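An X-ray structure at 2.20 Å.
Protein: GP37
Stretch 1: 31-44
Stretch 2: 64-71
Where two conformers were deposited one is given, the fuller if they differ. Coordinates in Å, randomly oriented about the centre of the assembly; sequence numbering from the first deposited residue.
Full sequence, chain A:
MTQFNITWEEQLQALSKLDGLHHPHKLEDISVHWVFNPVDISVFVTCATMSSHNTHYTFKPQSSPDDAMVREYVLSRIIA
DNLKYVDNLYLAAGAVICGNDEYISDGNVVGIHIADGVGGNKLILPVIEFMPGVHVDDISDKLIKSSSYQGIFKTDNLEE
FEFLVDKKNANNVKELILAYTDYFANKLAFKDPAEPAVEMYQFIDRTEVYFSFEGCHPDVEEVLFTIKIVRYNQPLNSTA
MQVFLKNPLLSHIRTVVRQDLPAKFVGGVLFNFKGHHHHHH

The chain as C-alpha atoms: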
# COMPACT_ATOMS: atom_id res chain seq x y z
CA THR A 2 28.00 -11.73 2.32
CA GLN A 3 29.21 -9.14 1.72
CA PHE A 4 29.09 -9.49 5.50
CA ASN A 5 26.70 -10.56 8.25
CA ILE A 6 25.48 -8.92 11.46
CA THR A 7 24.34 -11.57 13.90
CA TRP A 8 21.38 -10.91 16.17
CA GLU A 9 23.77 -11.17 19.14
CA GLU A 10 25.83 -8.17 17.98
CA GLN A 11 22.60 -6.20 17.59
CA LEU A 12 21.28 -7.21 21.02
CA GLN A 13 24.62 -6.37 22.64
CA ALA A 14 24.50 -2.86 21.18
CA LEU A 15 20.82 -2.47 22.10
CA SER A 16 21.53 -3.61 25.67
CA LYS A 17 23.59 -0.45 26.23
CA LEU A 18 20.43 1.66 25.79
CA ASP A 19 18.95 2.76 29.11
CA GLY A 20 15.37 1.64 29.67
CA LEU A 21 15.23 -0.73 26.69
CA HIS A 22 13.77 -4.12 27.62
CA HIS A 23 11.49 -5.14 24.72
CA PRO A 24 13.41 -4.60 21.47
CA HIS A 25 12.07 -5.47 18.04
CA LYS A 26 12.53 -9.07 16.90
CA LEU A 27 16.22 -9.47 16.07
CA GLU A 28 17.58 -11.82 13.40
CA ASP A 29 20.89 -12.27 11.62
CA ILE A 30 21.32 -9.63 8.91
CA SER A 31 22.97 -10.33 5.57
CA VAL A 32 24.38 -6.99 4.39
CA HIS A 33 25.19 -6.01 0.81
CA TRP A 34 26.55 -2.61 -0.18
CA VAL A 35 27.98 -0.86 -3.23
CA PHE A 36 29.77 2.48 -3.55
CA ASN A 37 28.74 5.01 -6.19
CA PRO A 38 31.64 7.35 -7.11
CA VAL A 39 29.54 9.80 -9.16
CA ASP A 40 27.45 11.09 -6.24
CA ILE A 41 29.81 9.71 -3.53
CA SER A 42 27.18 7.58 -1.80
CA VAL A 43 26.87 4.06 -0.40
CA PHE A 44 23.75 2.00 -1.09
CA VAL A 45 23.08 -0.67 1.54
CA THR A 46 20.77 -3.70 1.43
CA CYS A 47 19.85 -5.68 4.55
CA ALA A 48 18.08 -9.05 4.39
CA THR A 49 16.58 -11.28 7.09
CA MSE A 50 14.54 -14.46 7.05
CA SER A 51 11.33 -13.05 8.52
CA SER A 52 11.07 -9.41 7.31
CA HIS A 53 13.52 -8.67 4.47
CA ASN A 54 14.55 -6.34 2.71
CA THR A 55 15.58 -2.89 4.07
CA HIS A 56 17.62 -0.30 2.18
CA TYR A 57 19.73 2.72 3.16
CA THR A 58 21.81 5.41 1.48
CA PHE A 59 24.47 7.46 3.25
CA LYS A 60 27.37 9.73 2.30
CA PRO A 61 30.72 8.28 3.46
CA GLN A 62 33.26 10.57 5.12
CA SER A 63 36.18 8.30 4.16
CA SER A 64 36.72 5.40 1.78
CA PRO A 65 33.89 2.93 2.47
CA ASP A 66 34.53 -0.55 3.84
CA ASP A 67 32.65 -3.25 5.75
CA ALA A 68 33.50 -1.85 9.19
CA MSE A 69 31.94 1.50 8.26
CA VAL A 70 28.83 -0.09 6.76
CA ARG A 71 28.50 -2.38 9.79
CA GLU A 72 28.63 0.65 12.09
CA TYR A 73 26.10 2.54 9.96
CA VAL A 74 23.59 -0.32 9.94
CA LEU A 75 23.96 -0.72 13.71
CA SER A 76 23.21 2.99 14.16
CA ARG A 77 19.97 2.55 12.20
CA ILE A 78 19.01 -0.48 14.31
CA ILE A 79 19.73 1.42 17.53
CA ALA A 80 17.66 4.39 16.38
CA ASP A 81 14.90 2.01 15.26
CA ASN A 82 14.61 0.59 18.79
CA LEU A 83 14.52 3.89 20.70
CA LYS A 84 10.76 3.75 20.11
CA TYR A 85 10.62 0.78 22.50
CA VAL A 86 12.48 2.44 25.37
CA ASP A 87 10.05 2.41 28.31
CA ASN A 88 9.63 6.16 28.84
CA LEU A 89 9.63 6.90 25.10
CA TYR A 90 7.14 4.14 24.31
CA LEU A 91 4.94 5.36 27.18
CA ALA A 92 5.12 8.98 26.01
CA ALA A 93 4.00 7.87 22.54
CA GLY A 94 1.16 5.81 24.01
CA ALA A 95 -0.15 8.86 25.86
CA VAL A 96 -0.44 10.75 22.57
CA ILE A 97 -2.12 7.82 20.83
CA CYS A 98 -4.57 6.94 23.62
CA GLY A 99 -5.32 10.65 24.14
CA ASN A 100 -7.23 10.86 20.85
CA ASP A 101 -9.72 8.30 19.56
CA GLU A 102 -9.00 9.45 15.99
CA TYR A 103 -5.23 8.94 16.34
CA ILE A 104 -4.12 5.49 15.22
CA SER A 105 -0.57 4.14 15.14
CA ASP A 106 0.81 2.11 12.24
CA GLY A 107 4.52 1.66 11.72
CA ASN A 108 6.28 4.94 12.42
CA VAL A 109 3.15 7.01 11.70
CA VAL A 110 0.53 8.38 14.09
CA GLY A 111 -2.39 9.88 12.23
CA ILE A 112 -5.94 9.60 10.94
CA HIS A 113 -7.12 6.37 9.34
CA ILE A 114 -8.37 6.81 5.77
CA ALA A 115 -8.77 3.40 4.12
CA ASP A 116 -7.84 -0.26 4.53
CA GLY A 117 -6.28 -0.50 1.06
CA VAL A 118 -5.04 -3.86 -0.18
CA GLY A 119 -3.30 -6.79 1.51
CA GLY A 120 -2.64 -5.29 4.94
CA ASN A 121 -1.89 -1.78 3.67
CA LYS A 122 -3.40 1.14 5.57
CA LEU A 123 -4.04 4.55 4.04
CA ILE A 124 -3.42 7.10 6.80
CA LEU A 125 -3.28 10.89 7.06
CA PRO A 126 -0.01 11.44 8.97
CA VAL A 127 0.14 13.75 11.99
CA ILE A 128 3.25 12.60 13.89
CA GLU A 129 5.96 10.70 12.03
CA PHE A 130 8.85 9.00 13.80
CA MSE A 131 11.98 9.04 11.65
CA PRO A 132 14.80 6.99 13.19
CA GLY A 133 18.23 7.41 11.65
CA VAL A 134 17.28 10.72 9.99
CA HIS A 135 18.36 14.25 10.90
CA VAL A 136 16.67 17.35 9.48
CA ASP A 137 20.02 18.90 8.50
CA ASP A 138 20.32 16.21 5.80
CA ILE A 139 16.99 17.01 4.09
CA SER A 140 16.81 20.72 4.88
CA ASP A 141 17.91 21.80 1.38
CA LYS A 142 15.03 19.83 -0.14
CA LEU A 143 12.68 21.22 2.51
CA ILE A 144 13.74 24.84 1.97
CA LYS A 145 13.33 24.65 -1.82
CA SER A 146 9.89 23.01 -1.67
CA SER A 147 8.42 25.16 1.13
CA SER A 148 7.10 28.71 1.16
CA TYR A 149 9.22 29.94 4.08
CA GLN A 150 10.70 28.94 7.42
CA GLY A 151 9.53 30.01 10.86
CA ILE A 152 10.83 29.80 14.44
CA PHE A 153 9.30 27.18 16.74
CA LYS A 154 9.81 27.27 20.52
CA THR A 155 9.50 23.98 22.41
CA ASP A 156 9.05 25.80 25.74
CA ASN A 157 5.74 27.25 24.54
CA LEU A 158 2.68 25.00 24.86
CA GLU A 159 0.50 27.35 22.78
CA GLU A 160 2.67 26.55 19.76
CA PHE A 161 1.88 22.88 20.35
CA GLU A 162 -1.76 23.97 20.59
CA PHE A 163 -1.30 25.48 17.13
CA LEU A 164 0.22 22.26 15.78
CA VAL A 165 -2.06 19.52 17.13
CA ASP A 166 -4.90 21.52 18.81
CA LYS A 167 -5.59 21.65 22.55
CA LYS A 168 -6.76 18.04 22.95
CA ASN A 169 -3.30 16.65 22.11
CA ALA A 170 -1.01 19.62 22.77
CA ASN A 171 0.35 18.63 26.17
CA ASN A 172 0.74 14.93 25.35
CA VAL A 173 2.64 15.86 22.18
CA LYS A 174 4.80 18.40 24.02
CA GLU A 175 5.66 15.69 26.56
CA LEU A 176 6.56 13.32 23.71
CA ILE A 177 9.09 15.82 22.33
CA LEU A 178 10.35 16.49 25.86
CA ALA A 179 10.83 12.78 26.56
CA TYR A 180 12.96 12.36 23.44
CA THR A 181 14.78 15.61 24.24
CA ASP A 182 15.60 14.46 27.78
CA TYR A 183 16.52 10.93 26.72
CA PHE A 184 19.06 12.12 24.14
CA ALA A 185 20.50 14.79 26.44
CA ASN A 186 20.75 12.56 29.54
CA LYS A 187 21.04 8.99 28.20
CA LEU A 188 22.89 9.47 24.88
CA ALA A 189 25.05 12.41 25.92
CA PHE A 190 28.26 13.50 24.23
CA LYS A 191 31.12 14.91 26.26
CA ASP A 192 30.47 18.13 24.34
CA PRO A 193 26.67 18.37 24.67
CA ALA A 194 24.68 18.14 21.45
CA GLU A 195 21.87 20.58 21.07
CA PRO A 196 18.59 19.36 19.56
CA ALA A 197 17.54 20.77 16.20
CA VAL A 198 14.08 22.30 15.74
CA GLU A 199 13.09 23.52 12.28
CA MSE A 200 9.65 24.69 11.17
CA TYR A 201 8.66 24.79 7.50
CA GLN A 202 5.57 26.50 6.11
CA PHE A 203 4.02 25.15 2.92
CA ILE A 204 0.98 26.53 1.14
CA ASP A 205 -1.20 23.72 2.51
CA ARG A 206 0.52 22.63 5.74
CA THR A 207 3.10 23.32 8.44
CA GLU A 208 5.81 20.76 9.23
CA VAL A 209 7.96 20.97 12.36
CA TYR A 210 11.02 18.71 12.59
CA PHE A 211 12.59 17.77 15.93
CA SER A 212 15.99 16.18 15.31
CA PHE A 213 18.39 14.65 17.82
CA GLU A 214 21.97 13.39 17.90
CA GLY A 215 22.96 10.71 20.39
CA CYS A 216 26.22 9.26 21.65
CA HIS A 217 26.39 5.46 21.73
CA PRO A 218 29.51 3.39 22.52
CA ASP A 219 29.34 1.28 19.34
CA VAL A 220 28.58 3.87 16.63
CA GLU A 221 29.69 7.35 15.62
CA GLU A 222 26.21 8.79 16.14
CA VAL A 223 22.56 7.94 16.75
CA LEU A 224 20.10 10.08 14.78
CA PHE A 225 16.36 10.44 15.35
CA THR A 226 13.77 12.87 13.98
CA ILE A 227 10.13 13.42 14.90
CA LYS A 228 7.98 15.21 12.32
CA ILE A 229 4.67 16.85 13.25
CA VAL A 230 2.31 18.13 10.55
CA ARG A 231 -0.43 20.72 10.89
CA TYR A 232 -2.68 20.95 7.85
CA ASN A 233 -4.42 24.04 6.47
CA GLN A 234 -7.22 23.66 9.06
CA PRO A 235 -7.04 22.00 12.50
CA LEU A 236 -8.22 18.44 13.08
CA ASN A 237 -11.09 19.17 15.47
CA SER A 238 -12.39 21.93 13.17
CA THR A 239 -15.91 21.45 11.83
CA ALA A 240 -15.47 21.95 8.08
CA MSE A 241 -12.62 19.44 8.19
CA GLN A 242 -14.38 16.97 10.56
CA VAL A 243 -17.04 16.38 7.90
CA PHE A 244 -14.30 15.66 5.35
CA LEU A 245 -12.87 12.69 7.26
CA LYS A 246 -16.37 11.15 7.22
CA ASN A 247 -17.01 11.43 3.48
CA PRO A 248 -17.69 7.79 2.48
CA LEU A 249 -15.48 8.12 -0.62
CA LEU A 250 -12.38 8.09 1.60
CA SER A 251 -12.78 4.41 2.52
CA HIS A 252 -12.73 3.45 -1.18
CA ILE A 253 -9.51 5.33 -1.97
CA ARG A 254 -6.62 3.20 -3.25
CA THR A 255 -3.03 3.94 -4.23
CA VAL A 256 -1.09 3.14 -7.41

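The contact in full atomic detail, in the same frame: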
# COMPACT_ATOMS: atom_id res chain seq x y z
N SER A 31 22.01 -10.26 6.66
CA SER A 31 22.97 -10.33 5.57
C SER A 31 23.02 -8.96 4.90
O SER A 31 21.99 -8.45 4.46
CB SER A 31 22.59 -11.42 4.56
OG SER A 31 23.52 -11.46 3.49
N VAL A 32 24.21 -8.37 4.84
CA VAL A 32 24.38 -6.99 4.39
C VAL A 32 25.12 -6.98 3.06
O VAL A 32 26.21 -7.55 2.94
CB VAL A 32 25.14 -6.14 5.43
CG1 VAL A 32 25.34 -4.72 4.91
CG2 VAL A 32 24.39 -6.13 6.75
N HIS A 33 24.53 -6.32 2.07
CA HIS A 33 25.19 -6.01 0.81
C HIS A 33 25.30 -4.50 0.68
O HIS A 33 24.41 -3.75 1.12
CB HIS A 33 24.42 -6.57 -0.39
CG HIS A 33 24.33 -8.07 -0.41
ND1 HIS A 33 25.09 -8.85 -1.25
CD2 HIS A 33 23.56 -8.92 0.30
CE1 HIS A 33 24.79 -10.12 -1.05
NE2 HIS A 33 23.87 -10.19 -0.11
N TRP A 34 26.38 -4.04 0.06
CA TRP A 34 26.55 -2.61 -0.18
C TRP A 34 27.43 -2.40 -1.40
O TRP A 34 28.26 -3.24 -1.75
CB TRP A 34 27.15 -1.89 1.04
CG TRP A 34 28.53 -2.34 1.42
CD1 TRP A 34 28.85 -3.37 2.25
CD2 TRP A 34 29.76 -1.75 1.00
NE1 TRP A 34 30.22 -3.47 2.37
CE2 TRP A 34 30.80 -2.49 1.61
CE3 TRP A 34 30.10 -0.68 0.17
CZ2 TRP A 34 32.15 -2.18 1.41
CZ3 TRP A 34 31.44 -0.38 -0.03
CH2 TRP A 34 32.44 -1.13 0.59
N VAL A 35 27.22 -1.25 -2.05
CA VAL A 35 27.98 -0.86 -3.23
C VAL A 35 28.20 0.64 -3.18
O VAL A 35 27.31 1.40 -2.78
CB VAL A 35 27.25 -1.28 -4.54
CG1 VAL A 35 25.81 -0.81 -4.52
CG2 VAL A 35 27.98 -0.75 -5.76
N PHE A 36 29.40 1.07 -3.56
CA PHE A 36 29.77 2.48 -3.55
C PHE A 36 29.54 3.09 -4.92
O PHE A 36 29.86 2.49 -5.95
CB PHE A 36 31.23 2.63 -3.13
CG PHE A 36 31.75 4.04 -3.22
CD1 PHE A 36 31.19 5.05 -2.46
CD2 PHE A 36 32.82 4.34 -4.05
CE1 PHE A 36 31.68 6.35 -2.54
CE2 PHE A 36 33.31 5.63 -4.13
CZ PHE A 36 32.74 6.63 -3.38
N ASN A 37 28.98 4.30 -4.94
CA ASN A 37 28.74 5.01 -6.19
C ASN A 37 29.65 6.23 -6.26
O ASN A 37 29.42 7.21 -5.53
CB ASN A 37 27.28 5.43 -6.31
CG ASN A 37 26.95 6.02 -7.67
OD1 ASN A 37 27.76 5.98 -8.59
ND2 ASN A 37 25.75 6.58 -7.80
N PRO A 38 30.68 6.22 -7.10
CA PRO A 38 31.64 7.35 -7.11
C PRO A 38 31.08 8.64 -7.69
O PRO A 38 31.63 9.71 -7.39
CB PRO A 38 32.80 6.82 -7.97
CG PRO A 38 32.61 5.33 -8.02
CD PRO A 38 31.13 5.11 -7.95
N VAL A 39 30.02 8.59 -8.50
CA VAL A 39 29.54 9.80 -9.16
C VAL A 39 28.93 10.76 -8.15
O VAL A 39 29.25 11.96 -8.14
CB VAL A 39 28.54 9.44 -10.28
CG1 VAL A 39 27.76 10.68 -10.72
CG2 VAL A 39 29.27 8.82 -11.46
N ASP A 40 28.05 10.26 -7.28
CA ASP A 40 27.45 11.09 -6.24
C ASP A 40 28.07 10.85 -4.86
O ASP A 40 27.63 11.47 -3.89
CB ASP A 40 25.94 10.86 -6.18
CG ASP A 40 25.58 9.47 -5.68
OD1 ASP A 40 26.39 8.54 -5.87
OD2 ASP A 40 24.48 9.31 -5.11
N ILE A 41 29.09 9.99 -4.77
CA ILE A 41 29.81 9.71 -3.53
C ILE A 41 28.83 9.22 -2.47
O ILE A 41 28.70 9.83 -1.40
CB ILE A 41 30.60 10.94 -3.04
CG1 ILE A 41 31.34 11.60 -4.21
CG2 ILE A 41 31.61 10.54 -1.97
CD1 ILE A 41 31.68 13.05 -3.96
N SER A 42 28.13 8.12 -2.75
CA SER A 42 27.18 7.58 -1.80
C SER A 42 27.33 6.07 -1.73
O SER A 42 27.87 5.43 -2.64
CB SER A 42 25.73 7.95 -2.16
OG SER A 42 25.32 7.30 -3.35
N VAL A 43 26.86 5.50 -0.63
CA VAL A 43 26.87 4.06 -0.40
C VAL A 43 25.42 3.60 -0.32
O VAL A 43 24.65 4.12 0.49
CB VAL A 43 27.64 3.68 0.87
CG1 VAL A 43 27.54 2.19 1.13
CG2 VAL A 43 29.10 4.11 0.77
N PHE A 44 25.06 2.64 -1.16
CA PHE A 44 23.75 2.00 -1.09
C PHE A 44 23.89 0.69 -0.33
O PHE A 44 24.80 -0.10 -0.62
CB PHE A 44 23.19 1.74 -2.49
CG PHE A 44 21.83 1.12 -2.48
CD1 PHE A 44 20.70 1.89 -2.24
CD2 PHE A 44 21.67 -0.24 -2.70
CE1 PHE A 44 19.44 1.32 -2.23
CE2 PHE A 44 20.41 -0.82 -2.69
CZ PHE A 44 19.30 -0.04 -2.45
N SER A 64 36.93 6.48 2.74
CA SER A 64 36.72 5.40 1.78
C SER A 64 35.89 4.30 2.43
O SER A 64 36.25 3.80 3.50
CB SER A 64 38.05 4.84 1.28
OG SER A 64 38.80 4.25 2.33
N PRO A 65 34.77 3.91 1.83
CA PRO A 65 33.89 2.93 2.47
C PRO A 65 34.53 1.56 2.58
O PRO A 65 35.34 1.15 1.75
CB PRO A 65 32.66 2.90 1.55
CG PRO A 65 33.15 3.41 0.24
CD PRO A 65 34.20 4.43 0.58
N ASP A 66 34.14 0.84 3.64
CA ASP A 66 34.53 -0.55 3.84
C ASP A 66 33.46 -1.21 4.71
O ASP A 66 32.49 -0.56 5.13
CB ASP A 66 35.93 -0.66 4.45
CG ASP A 66 36.11 0.20 5.69
OD1 ASP A 66 35.13 0.41 6.44
OD2 ASP A 66 37.24 0.67 5.92
N ASP A 67 33.64 -2.50 4.97
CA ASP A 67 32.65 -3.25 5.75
C ASP A 67 32.47 -2.65 7.14
O ASP A 67 31.34 -2.45 7.60
CB ASP A 67 33.05 -4.72 5.85
CG ASP A 67 32.92 -5.45 4.54
OD1 ASP A 67 32.33 -4.89 3.59
OD2 ASP A 67 33.40 -6.60 4.46
N ALA A 68 33.58 -2.35 7.82
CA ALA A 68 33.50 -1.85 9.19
C ALA A 68 32.65 -0.59 9.28
O ALA A 68 31.89 -0.41 10.23
CB ALA A 68 34.91 -1.58 9.73
N MSE A 69 32.76 0.30 8.30
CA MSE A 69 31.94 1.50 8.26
C MSE A 69 30.47 1.18 8.02
O MSE A 69 29.59 1.73 8.67
CB MSE A 69 32.45 2.46 7.18
CG MSE A 69 31.51 3.63 6.92
SE MSE A 69 31.98 4.66 5.33
CE MSE A 69 33.66 5.41 5.95
N VAL A 70 30.21 0.28 7.06
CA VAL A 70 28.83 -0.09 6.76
C VAL A 70 28.21 -0.83 7.95
O VAL A 70 27.04 -0.63 8.27
CB VAL A 70 28.76 -0.92 5.47
CG1 VAL A 70 27.33 -1.36 5.20
CG2 VAL A 70 29.31 -0.12 4.29
N ARG A 71 29.00 -1.69 8.60
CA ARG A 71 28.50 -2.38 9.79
C ARG A 71 28.11 -1.38 10.88
O ARG A 71 27.06 -1.52 11.51
CB ARG A 71 29.56 -3.35 10.32
CG ARG A 71 29.12 -4.12 11.55
CD ARG A 71 30.25 -4.99 12.09
NE ARG A 71 30.71 -5.96 11.11
CZ ARG A 71 30.26 -7.21 11.01
NH1 ARG A 71 29.33 -7.64 11.86
NH2 ARG A 71 30.74 -8.02 10.08

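Stretch 1 is a β-hairpin: strand 31-37 turns back through residues 38-41 into strand 42-44. Its pairing is fixed by reciprocal backbone hydrogen bonds, Val 35 N to Phe 44 O and Phe 44 N to Val 35 O, both 3.0 Å. Stretch 2 enters as an extended segment and becomes helical at Asp 67. Asp 66 caps this helix, its OD1 accepting from Met 69 N at 3.0 Å with an N-H...O angle of 158°. The axes of strand 31-37 and the helix make an angle of 117° and approach to 10.0 Å, a spacing that side chains must fill.

Alternation along the strand selects those side chains. The CA-to-CB bonds of Val 32, Trp 34 and Phe 36 point toward stretch 2, whereas that of His 33 points away; Val 43 joins the set from the second strand.

Trp 34 (chi1 63°, p) is central, with 98 Å² covered. Val 70 CG2 lies 3.6 Å from the centroid of the Trp 34 five-membered ring and only 8° off the normal, so the methyl sits squarely over the indole face in a CH-pi contact. At the ring edge, Trp 34 NE1 donates to Asp 67 OD1 (2.8 Å, 151°), the only hydrogen bond between the stretches. It satisfies the indole nitrogen while the rings pack against apolar groups: the carboxylate reaches in although the CA-to-CB bond of Asp 67 points sideways.

Pro 65 extends the apolar surface. Pro 65 CB lies 3.8 Å from both Trp 34 CZ3 and Val 43 CG2, and Pro 65 CG is 3.7 Å from Phe 36 CD1, making an off-centre CH-pi contact. Branched Val 70 is buried and bridges two strands: its CG1 meets Val 32 CG1 at 3.9 Å, its CG2 Val 43 CG1 at 4.3 Å. Altogether 356 Å² is buried, mostly by apolar packing.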